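PDB 3F1X: serine acetyltransferase, which probably transfers an acetyl group from acetyl-CoA to L-serine, giving O-acetylserine for cysteine biosynthesis. Local coordinates for residues Asp133-Tyr138 / Gly200-Ile205; Ile205-Gly210 / Lys224-Val229; Val229-Lys234 / Ala264-Arg269; Ile272-Thr277 / Val288-Arg293. All coordinates share one frame; numbering follows the deposited sequence.

Contact 1: Asp133-Tyr138 / Gly200-Ile205; sequences DVEAAY and GHHFTI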
loop_
_atom_site.group_PDB
_atom_site.type_symbol
_atom_site.label_atom_id
_atom_site.label_comp_id
_atom_site.label_asym_id
_atom_site.label_seq_id
_atom_site.Cartn_x
_atom_site.Cartn_y
_atom_site.Cartn_z
ATOM N N ASP A 133 3.846 -32.199 15.004
ATOM C CA ASP A 133 4.777 -31.216 15.571
ATOM C C ASP A 133 4.018 -30.293 16.526
ATOM O O ASP A 133 4.525 -29.941 17.590
ATOM C CB ASP A 133 5.430 -30.365 14.477
ATOM C CG ASP A 133 6.207 -31.192 13.475
ATOM O OD1 ASP A 133 6.844 -32.189 13.877
ATOM O OD2 ASP A 133 6.195 -30.835 12.281
ATOM N N VAL A 134 2.810 -29.895 16.139
ATOM C CA VAL A 134 1.999 -29.033 16.992
ATOM C C VAL A 134 1.628 -29.775 18.277
ATOM O O VAL A 134 1.634 -29.190 19.363
ATOM C CB VAL A 134 0.700 -28.593 16.295
ATOM C CG1 VAL A 134 -0.190 -27.868 17.286
ATOM C CG2 VAL A 134 1.018 -27.680 15.116
ATOM N N GLU A 135 1.302 -31.060 18.150
ATOM C CA GLU A 135 0.943 -31.869 19.312
ATOM C C GLU A 135 2.116 -31.982 20.274
ATOM O O GLU A 135 1.941 -31.881 21.487
ATOM C CB GLU A 135 0.517 -33.268 18.872
ATOM C CG GLU A 135 -0.838 -33.324 18.202
ATOM C CD GLU A 135 -1.068 -34.640 17.485
ATOM O OE1 GLU A 135 -0.871 -35.703 18.114
ATOM O OE2 GLU A 135 -1.442 -34.609 16.291
ATOM N N ALA A 136 3.311 -32.194 19.729
ATOM C CA ALA A 136 4.506 -32.316 20.547
ATOM C C ALA A 136 4.795 -30.994 21.250
ATOM O O ALA A 136 5.251 -30.977 22.397
ATOM C CB ALA A 136 5.694 -32.725 19.686
ATOM N N ALA A 137 4.523 -29.885 20.566
ATOM C CA ALA A 137 4.761 -28.563 21.142
ATOM C C ALA A 137 3.800 -28.291 22.297
ATOM O O ALA A 137 4.164 -27.646 23.279
ATOM C CB ALA A 137 4.612 -27.484 20.067
ATOM N N TYR A 138 2.578 -28.791 22.173
ATOM C CA TYR A 138 1.563 -28.613 23.201
ATOM C C TYR A 138 1.810 -29.510 24.417
ATOM O O TYR A 138 1.961 -29.031 25.537
ATOM C CB TYR A 138 0.176 -28.918 22.623
ATOM C CG TYR A 138 -0.923 -28.856 23.653
ATOM C CD1 TYR A 138 -1.323 -27.642 24.197
ATOM C CD2 TYR A 138 -1.541 -30.016 24.114
ATOM C CE1 TYR A 138 -2.319 -27.580 25.185
ATOM C CE2 TYR A 138 -2.537 -29.969 25.106
ATOM C CZ TYR A 138 -2.920 -28.747 25.636
ATOM O OH TYR A 138 -3.890 -28.684 26.617
ATOM N N GLY A 200 12.403 -36.125 11.871
ATOM C CA GLY A 200 11.261 -36.976 12.154
ATOM C C GLY A 200 10.005 -36.297 12.669
ATOM O O GLY A 200 9.945 -35.073 12.821
ATOM N N HIS A 201 8.991 -37.110 12.946
ATOM C CA HIS A 201 7.712 -36.608 13.431
ATOM C C HIS A 201 7.798 -36.109 14.869
ATOM O O HIS A 201 8.805 -36.301 15.549
ATOM C CB HIS A 201 6.647 -37.708 13.327
ATOM C CG HIS A 201 6.243 -38.027 11.920
ATOM N ND1 HIS A 201 7.122 -37.958 10.860
ATOM C CD2 HIS A 201 5.062 -38.441 11.403
ATOM C CE1 HIS A 201 6.500 -38.314 9.750
ATOM N NE2 HIS A 201 5.250 -38.613 10.052
ATOM N N HIS A 202 6.731 -35.458 15.315
ATOM C CA HIS A 202 6.662 -34.931 16.671
ATOM C C HIS A 202 7.941 -34.190 17.048
ATOM O O HIS A 202 8.520 -34.420 18.103
ATOM C CB HIS A 202 6.406 -36.071 17.658
ATOM C CG HIS A 202 5.118 -36.794 17.416
ATOM N ND1 HIS A 202 4.970 -37.748 16.432
ATOM C CD2 HIS A 202 3.903 -36.665 17.999
ATOM C CE1 HIS A 202 3.719 -38.173 16.419
ATOM N NE2 HIS A 202 3.050 -37.532 17.359
ATOM N N PHE A 203 8.384 -33.305 16.169
ATOM C CA PHE A 203 9.586 -32.533 16.426
ATOM C C PHE A 203 9.176 -31.221 17.083
ATOM O O PHE A 203 8.171 -30.628 16.716
ATOM C CB PHE A 203 10.316 -32.248 15.111
ATOM C CG PHE A 203 11.556 -31.417 15.276
ATOM C CD1 PHE A 203 12.629 -31.883 16.042
ATOM C CD2 PHE A 203 11.661 -30.171 14.660
ATOM C CE1 PHE A 203 13.795 -31.119 16.191
ATOM C CE2 PHE A 203 12.827 -29.397 14.803
ATOM C CZ PHE A 203 13.895 -29.875 15.570
ATOM N N THR A 204 9.943 -30.766 18.061
ATOM C CA THR A 204 9.606 -29.515 18.706
ATOM C C THR A 204 10.855 -28.724 19.065
ATOM O O THR A 204 11.902 -29.292 19.372
ATOM C CB THR A 204 8.750 -29.755 19.972
ATOM O OG1 THR A 204 8.220 -28.508 20.436
ATOM C CG2 THR A 204 9.578 -30.376 21.061
ATOM N N ILE A 205 10.737 -27.406 18.986
ATOM C CA ILE A 205 11.826 -26.504 19.323
ATOM C C ILE A 205 11.234 -25.525 20.324
ATOM O O ILE A 205 10.273 -24.821 20.015
ATOM C CB ILE A 205 12.327 -25.735 18.082
ATOM C CG1 ILE A 205 13.001 -26.711 17.108
ATOM C CG2 ILE A 205 13.286 -24.635 18.510
ATOM C CD1 ILE A 205 13.404 -26.099 15.773
HETATM O O HOH W 1 6.589 -28.087 17.039
#
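Asp133 and Phe203 make the polar join. Phe203 N donates to Asp133 OD1 at 3.0 Å, with an N-H...O angle of 158°. The donor meets the anti side of the carboxylate, 19° out of its plane. The other carboxylate oxygen, OD2, forms a salt bridge with Arg164, which also binds Gly200 O. The carboxylate is thus held through both oxygens and its rotation is fixed.

Water 1 adds a second link. It donates to Asp133 O at 2.8 Å and to Phe203 O at 3.0 Å.

Close-packing contacts of Ala136 and Ala137 add to these. Asp133, Ala136 and Ala137 share one side of the helix. Ala136 CB rests against the loop, 3.7 Å from His202 O and 4.0 Å from His202 CB. Thr204 turns OG1 anti to its backbone N (chi1 -169°). This places OG1 alongside Ala137, 3.5 Å from its CA.

The contact docks helix 123-139 of the helical part on the start of the beta domain. Helix 155-171 packs beside it, with Ile160 touching both Asp133 and Phe203. Strand 204-206, which leaves the loop, is an outermost strand of its sheet within the chain and pairs with strand 224-226.

Contact 2: Ile205-Gly210 / Lys224-Val229; sequences IDHGTG and KLYQGV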
loop_
_atom_site.group_PDB
_atom_site.type_symbol
_atom_site.label_atom_id
_atom_site.label_comp_id
_atom_site.label_asym_id
_atom_site.label_seq_id
_atom_site.Cartn_x
_atom_site.Cartn_y
_atom_site.Cartn_z
ATOM N N ILE A 205 10.737 -27.406 18.986
ATOM C CA ILE A 205 11.826 -26.504 19.323
ATOM C C ILE A 205 11.234 -25.525 20.324
ATOM O O ILE A 205 10.273 -24.821 20.015
ATOM C CB ILE A 205 12.327 -25.735 18.082
ATOM C CG1 ILE A 205 13.001 -26.711 17.108
ATOM C CG2 ILE A 205 13.286 -24.635 18.510
ATOM C CD1 ILE A 205 13.404 -26.099 15.773
ATOM N N ASP A 206 11.790 -25.504 21.530
ATOM C CA ASP A 206 11.299 -24.616 22.577
ATOM C C ASP A 206 12.012 -23.267 22.516
ATOM O O ASP A 206 13.228 -23.210 22.667
ATOM C CB ASP A 206 11.539 -25.251 23.949
ATOM C CG ASP A 206 10.442 -24.927 24.941
ATOM O OD1 ASP A 206 9.925 -23.787 24.915
ATOM O OD2 ASP A 206 10.103 -25.814 25.756
ATOM N N HIS A 207 11.256 -22.192 22.304
ATOM C CA HIS A 207 11.821 -20.844 22.229
ATOM C C HIS A 207 12.601 -20.758 20.907
ATOM O O HIS A 207 12.203 -20.029 19.998
ATOM C CB HIS A 207 12.699 -20.600 23.460
ATOM C CG HIS A 207 12.026 -20.964 24.751
ATOM N ND1 HIS A 207 10.873 -20.345 25.190
ATOM C CD2 HIS A 207 12.339 -21.882 25.695
ATOM C CE1 HIS A 207 10.510 -20.862 26.352
ATOM N NE2 HIS A 207 11.381 -21.796 26.683
ATOM N N GLY A 208 13.709 -21.490 20.815
ATOM C CA GLY A 208 14.447 -21.582 19.567
ATOM C C GLY A 208 15.424 -20.584 18.976
ATOM O O GLY A 208 16.152 -20.958 18.058
ATOM N N THR A 209 15.461 -19.343 19.445
ATOM C CA THR A 209 16.402 -18.374 18.870
ATOM C C THR A 209 17.835 -18.896 18.962
ATOM O O THR A 209 18.288 -19.310 20.025
ATOM C CB THR A 209 16.293 -17.017 19.582
ATOM O OG1 THR A 209 14.978 -16.495 19.372
ATOM C CG2 THR A 209 17.300 -16.020 19.027
ATOM N N GLY A 210 18.540 -18.905 17.837
ATOM C CA GLY A 210 19.910 -19.383 17.838
ATOM C C GLY A 210 20.078 -20.848 17.462
ATOM O O GLY A 210 21.202 -21.348 17.361
ATOM N N LYS A 224 13.336 -32.928 20.969
ATOM C CA LYS A 224 13.115 -31.553 21.403
ATOM C C LYS A 224 14.440 -30.822 21.549
ATOM O O LYS A 224 15.369 -31.326 22.169
ATOM C CB LYS A 224 12.372 -31.519 22.748
ATOM C CG LYS A 224 12.213 -30.106 23.313
ATOM C CD LYS A 224 11.555 -30.080 24.692
ATOM C CE LYS A 224 10.089 -30.464 24.638
ATOM N NZ LYS A 224 9.409 -30.172 25.941
ATOM N N LEU A 225 14.513 -29.632 20.969
ATOM C CA LEU A 225 15.709 -28.801 21.021
ATOM C C LEU A 225 15.335 -27.467 21.650
ATOM O O LEU A 225 14.228 -26.973 21.450
ATOM C CB LEU A 225 16.237 -28.553 19.603
ATOM C CG LEU A 225 17.352 -29.413 18.999
ATOM C CD1 LEU A 225 17.196 -30.886 19.343
ATOM C CD2 LEU A 225 17.348 -29.185 17.494
ATOM N N TYR A 226 16.260 -26.890 22.409
ATOM C CA TYR A 226 16.034 -25.602 23.047
ATOM C C TYR A 226 16.809 -24.514 22.308
ATOM O O TYR A 226 17.578 -24.802 21.387
ATOM C CB TYR A 226 16.473 -25.660 24.515
ATOM C CG TYR A 226 15.433 -26.280 25.416
ATOM C CD1 TYR A 226 14.610 -25.483 26.202
ATOM C CD2 TYR A 226 15.255 -27.661 25.467
ATOM C CE1 TYR A 226 13.622 -26.041 27.030
ATOM C CE2 TYR A 226 14.267 -28.235 26.291
ATOM C CZ TYR A 226 13.459 -27.419 27.065
ATOM O OH TYR A 226 12.483 -27.964 27.868
ATOM N N GLN A 227 16.596 -23.266 22.717
ATOM C CA GLN A 227 17.264 -22.117 22.119
ATOM C C GLN A 227 18.785 -22.294 22.106
ATOM O O GLN A 227 19.359 -22.904 23.014
ATOM C CB GLN A 227 16.922 -20.841 22.906
ATOM C CG GLN A 227 17.295 -20.908 24.398
ATOM C CD GLN A 227 16.198 -21.502 25.271
ATOM O OE1 GLN A 227 15.303 -22.181 24.779
ATOM N NE2 GLN A 227 16.271 -21.253 26.581
ATOM N N GLY A 228 19.420 -21.749 21.069
ATOM C CA GLY A 228 20.867 -21.797 20.939
ATOM C C GLY A 228 21.526 -23.135 20.632
ATOM O O GLY A 228 22.752 -23.221 20.562
ATOM N N VAL A 229 20.737 -24.184 20.448
ATOM C CA VAL A 229 21.314 -25.486 20.162
ATOM C C VAL A 229 21.836 -25.581 18.734
ATOM O O VAL A 229 21.137 -25.220 17.781
ATOM C CB VAL A 229 20.287 -26.605 20.400
ATOM C CG1 VAL A 229 20.807 -27.923 19.846
ATOM C CG2 VAL A 229 20.018 -26.728 21.888
HETATM O O HOH W 2 23.467 -20.869 18.701
#
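Asp206 lies along Tyr226, both side chains pointing the same way. Asp206 CB sits over one ring face, 4.0 Å from the centroid and 22° off the normal, a CH-pi contact. CG comes next, 4.0 Å from Tyr226 CE1. The carboxylate runs on at only 23° to the ring plane. Its OD2 ends 3.7 Å from Tyr226 CE1 and close to the hydroxyl. Lys224 NZ is 4.4 Å from OD2, too far for a salt bridge. OD1 turns the other way, 3.0 Å above the centre of the His207 ring and close to Asp141 OD2, a like charge.

Two backbone hydrogen bonds join the segments: from Asp206 N to Leu225 O (2.8 Å) and, bent, from Gly228 N to Thr209 O (2.9 Å). Water 2 bridges Gly210 O and Gly228 O. Gly210 has a positive phi, and a CB there would press on Gly228.

His207 ND1 hydrogen-bonds to Asp192 of a second subunit. This puts the loop after strand 204-206 at a subunit interface, consistent with the serine acetyltransferases, whose active sites lie between subunits. Tyr226 stacks on Tyr261. Strand 224-226 lies between strands 204-206 and 259-260 in a parallel sheet of the left-handed beta-helix.

Contact 3: Val229-Lys234 / Ala264-Arg269; sequences VTLGAK and ATILGR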
loop_
_atom_site.group_PDB
_atom_site.type_symbol
_atom_site.label_atom_id
_atom_site.label_comp_id
_atom_site.label_asym_id
_atom_site.label_seq_id
_atom_site.Cartn_x
_atom_site.Cartn_y
_atom_site.Cartn_z
ATOM N N VAL A 229 20.737 -24.184 20.448
ATOM C CA VAL A 229 21.314 -25.486 20.162
ATOM C C VAL A 229 21.836 -25.581 18.734
ATOM O O VAL A 229 21.137 -25.220 17.781
ATOM C CB VAL A 229 20.287 -26.605 20.400
ATOM C CG1 VAL A 229 20.807 -27.923 19.846
ATOM C CG2 VAL A 229 20.018 -26.728 21.888
ATOM N N THR A 230 23.071 -26.056 18.597
ATOM C CA THR A 230 23.696 -26.219 17.285
ATOM C C THR A 230 23.975 -27.682 16.965
ATOM O O THR A 230 24.530 -28.405 17.787
ATOM C CB THR A 230 25.061 -25.475 17.193
ATOM O OG1 THR A 230 24.842 -24.063 17.141
ATOM C CG2 THR A 230 25.826 -25.903 15.934
ATOM N N LEU A 231 23.582 -28.108 15.769
ATOM C CA LEU A 231 23.857 -29.458 15.287
ATOM C C LEU A 231 24.685 -29.163 14.040
ATOM O O LEU A 231 24.142 -29.017 12.947
ATOM C CB LEU A 231 22.568 -30.200 14.916
ATOM C CG LEU A 231 21.472 -30.286 15.982
ATOM C CD1 LEU A 231 20.352 -31.205 15.502
ATOM C CD2 LEU A 231 22.046 -30.816 17.272
ATOM N N GLY A 232 25.997 -29.037 14.208
ATOM C CA GLY A 232 26.833 -28.702 13.070
ATOM C C GLY A 232 28.080 -29.534 12.898
ATOM O O GLY A 232 28.074 -30.736 13.153
ATOM N N ALA A 233 29.154 -28.887 12.458
ATOM C CA ALA A 233 30.412 -29.578 12.234
ATOM C C ALA A 233 31.589 -28.620 12.091
ATOM O O ALA A 233 31.435 -27.404 12.198
ATOM C CB ALA A 233 30.300 -30.441 10.997
ATOM N N LYS A 234 32.762 -29.190 11.836
ATOM C CA LYS A 234 33.986 -28.421 11.676
ATOM C C LYS A 234 34.370 -27.749 12.984
ATOM O O LYS A 234 35.329 -28.155 13.643
ATOM C CB LYS A 234 33.824 -27.362 10.583
ATOM C CG LYS A 234 35.049 -26.475 10.441
ATOM C CD LYS A 234 34.814 -25.314 9.492
ATOM C CE LYS A 234 36.037 -24.408 9.425
ATOM N NZ LYS A 234 35.818 -23.245 8.520
ATOM N N ALA A 264 23.644 -25.822 23.803
ATOM C CA ALA A 264 24.581 -26.926 23.614
ATOM C C ALA A 264 24.998 -27.055 22.155
ATOM O O ALA A 264 24.196 -26.845 21.249
ATOM C CB ALA A 264 23.970 -28.236 24.094
ATOM N N THR A 265 26.259 -27.406 21.936
ATOM C CA THR A 265 26.785 -27.566 20.586
ATOM C C THR A 265 27.144 -29.031 20.333
ATOM O O THR A 265 27.931 -29.614 21.065
ATOM C CB THR A 265 28.065 -26.718 20.365
ATOM O OG1 THR A 265 27.822 -25.352 20.722
ATOM C CG2 THR A 265 28.502 -26.789 18.900
ATOM N N ILE A 266 26.552 -29.626 19.304
ATOM C CA ILE A 266 26.846 -31.017 18.953
ATOM C C ILE A 266 27.461 -30.998 17.559
ATOM O O ILE A 266 26.824 -30.547 16.612
ATOM C CB ILE A 266 25.563 -31.872 18.923
ATOM C CG1 ILE A 266 24.843 -31.780 20.272
ATOM C CG2 ILE A 266 25.914 -33.320 18.627
ATOM C CD1 ILE A 266 23.456 -32.401 20.277
ATOM N N LEU A 267 28.691 -31.478 17.412
ATOM C CA LEU A 267 29.289 -31.441 16.086
ATOM C C LEU A 267 30.038 -32.678 15.621
ATOM O O LEU A 267 30.605 -33.425 16.420
ATOM C CB LEU A 267 30.220 -30.236 15.953
ATOM C CG LEU A 267 31.519 -30.253 16.758
ATOM C CD1 LEU A 267 32.481 -29.242 16.165
ATOM C CD2 LEU A 267 31.232 -29.951 18.221
ATOM N N GLY A 268 30.032 -32.870 14.305
ATOM C CA GLY A 268 30.727 -33.989 13.693
ATOM C C GLY A 268 29.928 -35.269 13.575
ATOM O O GLY A 268 28.696 -35.257 13.556
ATOM N N ARG A 269 30.654 -36.379 13.483
ATOM C CA ARG A 269 30.058 -37.702 13.377
ATOM C C ARG A 269 29.673 -38.127 14.784
ATOM O O ARG A 269 30.288 -39.013 15.374
ATOM C CB ARG A 269 31.069 -38.698 12.806
ATOM C CG ARG A 269 30.517 -40.106 12.619
ATOM C CD ARG A 269 31.638 -41.124 12.520
ATOM N NE ARG A 269 32.416 -41.181 13.752
ATOM C CZ ARG A 269 31.939 -41.595 14.923
ATOM N NH1 ARG A 269 30.678 -41.998 15.027
ATOM N NH2 ARG A 269 32.722 -41.601 15.996
HETATM O O HOH W 3 25.529 -23.940 19.953
#
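Leu231 and Ile266 stand side by side on one face of the sheet and point the same way. Both first torsions put the next carbon beside the backbone N (chi1 -54° and -56°). Leu231 CD2 touches Ile266 CD1 at 3.7 Å.

On the other face Thr230 and Thr265 are also aligned. Their methyl groups touch, CG2 to CG2, at 4.1 Å. Their hydroxyls share water 3, 2.9 Å from Thr230 OG1 and 2.8 Å from Thr265 OG1. The same hydroxyls face a third subunit: Thr230 OG1 hydrogen-bonds to its Gln227 and Ser262, and Thr265 OG1 to its Asn281.

These are equivalent strands of successive coils in a left-handed parallel beta-helix, the fold of the hexapeptide acyltransferases. Like side chains stack from coil to coil. The strand axes are 4.8 Å apart and 13° from parallel. Four backbone hydrogen bonds tie them, from Thr230 N to Ala264 O, Ile266 N to Thr230 O, Gly232 N to Ile266 O and Gly268 N to Gly232 O.

At the last bridge the partners differ: Gly232 has no side chain. Leu267 CB packs on Gly232 O at 3.6 Å and next to Ala233 CA, and its CD1 reaches Lys234 O at 4.0 Å. At Gly268 (positive phi, extended psi) a CB would meet the preceding carbonyl O. Across from strand 230-232, strand 265-267 is flanked by strand 283-284, whose Trp283 touches Thr265 and Leu267.

Contact 4: Ile272-Thr277 / Val288-Arg293; sequences IGKGAT and VPAGSR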
loop_
_atom_site.group_PDB
_atom_site.type_symbol
_atom_site.label_atom_id
_atom_site.label_comp_id
_atom_site.label_asym_id
_atom_site.label_seq_id
_atom_site.Cartn_x
_atom_site.Cartn_y
_atom_site.Cartn_z
ATOM N N ILE A 272 23.551 -39.153 19.180
ATOM C CA ILE A 272 22.970 -39.009 20.505
ATOM C C ILE A 272 21.939 -40.129 20.583
ATOM O O ILE A 272 20.927 -40.098 19.880
ATOM C CB ILE A 272 22.262 -37.640 20.691
ATOM C CG1 ILE A 272 23.275 -36.502 20.597
ATOM C CG2 ILE A 272 21.571 -37.596 22.037
ATOM C CD1 ILE A 272 23.708 -36.204 19.200
ATOM N N GLY A 273 22.221 -41.126 21.417
ATOM C CA GLY A 273 21.341 -42.277 21.570
ATOM C C GLY A 273 19.927 -41.954 22.001
ATOM O O GLY A 273 19.695 -40.953 22.676
ATOM N N LYS A 274 18.971 -42.803 21.629
ATOM C CA LYS A 274 17.585 -42.534 21.986
ATOM C C LYS A 274 17.363 -42.363 23.485
ATOM O O LYS A 274 17.987 -43.032 24.316
ATOM C CB LYS A 274 16.648 -43.618 21.430
ATOM C CG LYS A 274 16.955 -45.039 21.829
ATOM C CD LYS A 274 15.892 -45.983 21.272
ATOM C CE LYS A 274 16.181 -47.436 21.630
ATOM N NZ LYS A 274 15.122 -48.368 21.135
ATOM N N GLY A 275 16.477 -41.433 23.817
ATOM C CA GLY A 275 16.159 -41.176 25.205
ATOM C C GLY A 275 17.246 -40.452 25.972
ATOM O O GLY A 275 17.094 -40.201 27.166
ATOM N N ALA A 276 18.343 -40.104 25.309
ATOM C CA ALA A 276 19.413 -39.399 26.007
ATOM C C ALA A 276 19.094 -37.923 26.184
ATOM O O ALA A 276 18.275 -37.350 25.454
ATOM C CB ALA A 276 20.727 -39.552 25.271
ATOM N N THR A 277 19.750 -37.318 27.165
ATOM C CA THR A 277 19.569 -35.907 27.467
ATOM C C THR A 277 20.925 -35.203 27.448
ATOM O O THR A 277 21.884 -35.659 28.081
ATOM C CB THR A 277 18.927 -35.719 28.854
ATOM O OG1 THR A 277 17.609 -36.284 28.848
ATOM C CG2 THR A 277 18.835 -34.238 29.213
ATOM N N VAL A 288 26.903 -40.091 22.476
ATOM C CA VAL A 288 26.238 -40.066 23.773
ATOM C C VAL A 288 25.356 -41.305 23.845
ATOM O O VAL A 288 24.380 -41.417 23.106
ATOM C CB VAL A 288 25.366 -38.795 23.932
ATOM C CG1 VAL A 288 24.670 -38.798 25.286
ATOM C CG2 VAL A 288 26.235 -37.549 23.796
ATOM N N PRO A 289 25.698 -42.265 24.727
ATOM C CA PRO A 289 24.888 -43.482 24.838
ATOM C C PRO A 289 23.411 -43.219 25.098
ATOM O O PRO A 289 23.040 -42.209 25.693
ATOM C CB PRO A 289 25.569 -44.261 25.969
ATOM C CG PRO A 289 26.292 -43.211 26.752
ATOM C CD PRO A 289 26.821 -42.295 25.681
ATOM N N ALA A 290 22.573 -44.137 24.633
ATOM C CA ALA A 290 21.136 -44.011 24.793
ATOM C C ALA A 290 20.727 -43.961 26.258
ATOM O O ALA A 290 21.324 -44.632 27.098
ATOM C CB ALA A 290 20.433 -45.178 24.093
ATOM N N GLY A 291 19.714 -43.150 26.551
ATOM C CA GLY A 291 19.209 -43.030 27.906
ATOM C C GLY A 291 20.122 -42.382 28.932
ATOM O O GLY A 291 19.764 -42.295 30.107
ATOM N N SER A 292 21.292 -41.915 28.511
ATOM C CA SER A 292 22.216 -41.292 29.453
ATOM C C SER A 292 22.031 -39.783 29.517
ATOM O O SER A 292 21.288 -39.200 28.723
ATOM C CB SER A 292 23.660 -41.599 29.064
ATOM O OG SER A 292 24.032 -40.890 27.895
ATOM N N ARG A 293 22.714 -39.158 30.470
ATOM C CA ARG A 293 22.644 -37.716 30.633
ATOM C C ARG A 293 24.059 -37.163 30.734
ATOM O O ARG A 293 24.897 -37.710 31.456
ATOM C CB ARG A 293 21.848 -37.354 31.890
ATOM C CG ARG A 293 21.773 -35.854 32.155
ATOM C CD ARG A 293 21.072 -35.521 33.469
ATOM N NE ARG A 293 19.627 -35.337 33.323
ATOM C CZ ARG A 293 18.751 -36.317 33.120
ATOM N NH1 ARG A 293 19.158 -37.577 33.034
ATOM N NH2 ARG A 293 17.460 -36.030 33.013
#
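Ala276 and Val288 meet on the buried side of two stacked turns. Val288 holds CG1 anti to its backbone N (chi1 179°), and this branch lies 4.0 Å from Ala276 CB. Ala276 CB is also 3.5 Å from Pro289 O and from Ser292 O. Val288 CB packs against Ile272 CG2.

Ser292 keeps its hydroxyl within its own turn. With chi1 at 72°, OG folds back and donates to Pro289 O at 2.8 Å. The bond spans the type II turn from Pro289 to Ser292, whose own backbone bond is weak.

The turn Gly273-Ala276 is also type II, so one turn repeats the other. They are equivalent corners of successive coils in the left-handed beta-helix, at its C-terminal end. Gly273 N to Val288 O, Gly291 N to Lys274 O and Thr277 N to Ser292 O join them. Glycine is needed at Gly273, where a CB would clash with Ala290 N. Gly275 and Gly291 both take the positive phi of the third place in their turns.

Ala290 CB sits tightly on Lys274 O at 3.3 Å. Lys274 CG touches Ala290 CB; beyond CG the chain is extended. Its backbone N bonds to Glu255. Arg293 starts out anti to its backbone N and bends at chi3 (-90°). The guanidinium comes back alongside Thr277, whose OG1 lies over one face, 4.2 Å from Arg293 NH2.

The four contacts follow one another along the chain; contacts 2 to 4 lie in the left-handed beta-helix. Contact 1 joins the helical part to its start. Contact 2 is centred 13 Å away, shares Ile205 and uses the same strand, 204-206. Contact 3 is centred 14 Å from contact 2, shares Val229 and crosses to the next sheet; Leu225 and Leu231 pack between the two. Contact 4 is 16 Å from contact 3 and touches it through Ile266 and Ile272. Strands 204-206, 224-226, 277-278 and 293-294, used by contacts 1, 2 and 4, belong to one parallel sheet. Contacts 2 and 3 lie where the beta-helix meets other subunits, whereas contacts 1 and 4 lie within the chain alone.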